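Local coordinates for lipase (Pelosinus fermentans, PDB 5AH0), which hydrolyses ester bonds as an alpha/beta-hydrolase-fold lipase, and also degrades the synthetic polyester poly(butylene adipate-co-terephthalate), at residues A184-F189 and S274-V280. Coordinates in Å, arbitrary orientation, origin at the centre of the assembly. Residue numbers count along the deposited sequence, not the author numbering.
Sequences ASLASF and SNELPHV
Residues 184-189 form regular alpha-helix near the C-terminal end of helix 173-190, with Ser188 N hydrogen-bonded to Ala184 O (3.2 Å) and Phe189 N to Ser185 O (3.0 Å). Residues 274-280 belong to the loop between strand 258-265 and helix 288-294: Ser274 and Asn275 turn with psi near zero, Glu276 to His279 are extended, and Val280 turns again (phi/psi -71/-16). The backbones come closest at Ser185 and Pro278, whose CA atoms are 5.7 Å apart. There Ser185, small enough to let the loop approach, adopts the t rotamer and donates a hydrogen bond from OG to Pro278 O (2.7 Å). The compact proline ring, with no NH to satisfy, packs with CD 3.3 Å from Ser185 OG and 4.0 Å from Phe189 CB. Leu277, with chi1 m and chi2 t, brings CD2 to 3.9 Å from both Leu186 CD2 and Phe189 CD2, so one methyl meets two helix residues. Phe189, with chi1 t, has a flat ring long enough to reach two loop carbonyls: CE1 lies 3.4 Å from Glu276 O and 3.5 Å from Ser274 O, which faces the slightly positive C-H edge. Val280 CG2 packs 3.6 Å from Ala184 O and 4.2 Å from Ala184 CB, a small methyl that leaves room for the valine branch. The CA-to-CB bonds of Glu276 and His279 point away from the helix; His279 stacks on Tyr282. This helix-loop packing at the periphery of an alpha/beta-hydrolase fold is mixed: apolar side chains and ring-carbonyl contacts surround one hydroxyl that satisfies the carbonyl of buried Pro278.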
loop_
_atom_site.group_PDB
_atom_site.type_symbol
_atom_site.label_atom_id
_atom_site.label_comp_id
_atom_site.label_asym_id
_atom_site.label_seq_id
_atom_site.Cartn_x
_atom_site.Cartn_y
_atom_site.Cartn_z
ATOM N N ALA A 184 15.511 -10.310 -3.582
ATOM C CA ALA A 184 16.516 -10.943 -4.412
ATOM C C ALA A 184 16.399 -10.452 -5.839
ATOM O O ALA A 184 17.404 -10.193 -6.502
ATOM C CB ALA A 184 16.371 -12.444 -4.357
ATOM N N SER A 185 15.163 -10.281 -6.295
ATOM C CA SER A 185 14.917 -9.807 -7.649
ATOM C C SER A 185 15.435 -8.392 -7.859
ATOM O O SER A 185 16.057 -8.104 -8.875
ATOM C CB SER A 185 13.429 -9.846 -7.978
ATOM O OG SER A 185 13.194 -9.363 -9.293
ATOM N N LEU A 186 15.167 -7.507 -6.901
ATOM C CA LEU A 186 15.622 -6.124 -7.000
ATOM C C LEU A 186 17.148 -6.032 -7.057
ATOM O O LEU A 186 17.708 -5.284 -7.860
ATOM C CB LEU A 186 15.103 -5.312 -5.820
ATOM C CG LEU A 186 13.592 -5.110 -5.726
ATOM C CD1 LEU A 186 13.272 -4.253 -4.500
ATOM C CD2 LEU A 186 13.025 -4.496 -6.997
ATOM N N ALA A 187 17.812 -6.812 -6.209
ATOM C CA ALA A 187 19.270 -6.830 -6.154
ATOM C C ALA A 187 19.865 -7.256 -7.487
ATOM O O ALA A 187 20.877 -6.714 -7.909
ATOM C CB ALA A 187 19.759 -7.744 -5.039
ATOM N N SER A 188 19.244 -8.225 -8.149
ATOM C CA SER A 188 19.754 -8.675 -9.439
ATOM C C SER A 188 19.508 -7.644 -10.528
ATOM O O SER A 188 20.422 -7.260 -11.253
ATOM C CB SER A 188 19.112 -9.999 -9.844
ATOM O OG SER A 188 19.385 -10.283 -11.207
ATOM N N PHE A 189 18.276 -7.158 -10.590
ATOM C CA PHE A 189 17.823 -6.271 -11.651
ATOM C C PHE A 189 18.570 -4.934 -11.693
ATOM O O PHE A 189 18.758 -4.368 -12.763
ATOM C CB PHE A 189 16.330 -6.021 -11.496
ATOM C CG PHE A 189 15.716 -5.265 -12.632
ATOM C CD1 PHE A 189 15.592 -5.844 -13.881
ATOM C CD2 PHE A 189 15.232 -3.985 -12.443
ATOM C CE1 PHE A 189 15.022 -5.149 -14.931
ATOM C CE2 PHE A 189 14.655 -3.291 -13.489
ATOM C CZ PHE A 189 14.551 -3.877 -14.733
ATOM N N SER A 274 14.525 -8.485 -20.502
ATOM C CA SER A 274 15.421 -7.655 -19.690
ATOM C C SER A 274 14.710 -6.434 -19.105
ATOM O O SER A 274 15.286 -5.663 -18.340
ATOM C CB SER A 274 16.594 -7.176 -20.529
ATOM O OG SER A 274 16.112 -6.398 -21.614
ATOM N N ASN A 275 13.441 -6.289 -19.449
ATOM C CA ASN A 275 12.682 -5.101 -19.128
ATOM C C ASN A 275 11.905 -5.244 -17.817
ATOM O O ASN A 275 11.254 -4.304 -17.375
ATOM C CB ASN A 275 11.721 -4.816 -20.287
ATOM C CG ASN A 275 11.494 -3.349 -20.515
ATOM O OD1 ASN A 275 12.281 -2.510 -20.071
ATOM N ND2 ASN A 275 10.424 -3.025 -21.243
ATOM N N GLU A 276 11.974 -6.419 -17.193
ATOM C CA GLU A 276 11.127 -6.688 -16.034
ATOM C C GLU A 276 11.876 -7.350 -14.890
ATOM O O GLU A 276 12.989 -7.839 -15.068
ATOM C CB GLU A 276 9.937 -7.563 -16.435
ATOM C CG GLU A 276 10.315 -8.860 -17.143
ATOM C CD GLU A 276 9.123 -9.507 -17.844
ATOM O OE1 GLU A 276 7.990 -9.350 -17.327
ATOM O OE2 GLU A 276 9.318 -10.168 -18.902
ATOM N N LEU A 277 11.258 -7.344 -13.710
ATOM C CA LEU A 277 11.819 -8.017 -12.548
ATOM C C LEU A 277 11.923 -9.525 -12.785
ATOM O O LEU A 277 10.930 -10.181 -13.091
ATOM C CB LEU A 277 10.967 -7.751 -11.311
ATOM C CG LEU A 277 10.818 -6.293 -10.867
ATOM C CD1 LEU A 277 9.941 -6.202 -9.636
ATOM C CD2 LEU A 277 12.202 -5.679 -10.584
ATOM N N PRO A 278 13.130 -10.081 -12.634
ATOM C CA PRO A 278 13.281 -11.514 -12.864
ATOM C C PRO A 278 13.067 -12.335 -11.604
ATOM O O PRO A 278 13.239 -11.836 -10.488
ATOM C CB PRO A 278 14.727 -11.630 -13.329
ATOM C CG PRO A 278 15.436 -10.540 -12.538
ATOM C CD PRO A 278 14.428 -9.418 -12.376
ATOM N N HIS A 279 12.688 -13.590 -11.797
ATOM C CA HIS A 279 12.800 -14.572 -10.737
ATOM C C HIS A 279 14.218 -15.151 -10.732
ATOM O O HIS A 279 14.679 -15.734 -11.720
ATOM C CB HIS A 279 11.766 -15.663 -10.913
ATOM C CG HIS A 279 11.542 -16.463 -9.677
ATOM N ND1 HIS A 279 12.414 -17.447 -9.267
ATOM C CD2 HIS A 279 10.561 -16.417 -8.748
ATOM C CE1 HIS A 279 11.970 -17.982 -8.146
ATOM N NE2 HIS A 279 10.852 -17.367 -7.804
ATOM N N VAL A 280 14.936 -14.955 -9.639
ATOM C CA VAL A 280 16.353 -15.313 -9.617
ATOM C C VAL A 280 16.592 -16.832 -9.621
ATOM O O VAL A 280 17.681 -17.299 -9.939
ATOM C CB VAL A 280 17.044 -14.654 -8.407
ATOM C CG1 VAL A 280 18.530 -14.918 -8.412
ATOM C CG2 VAL A 280 16.804 -13.144 -8.437
#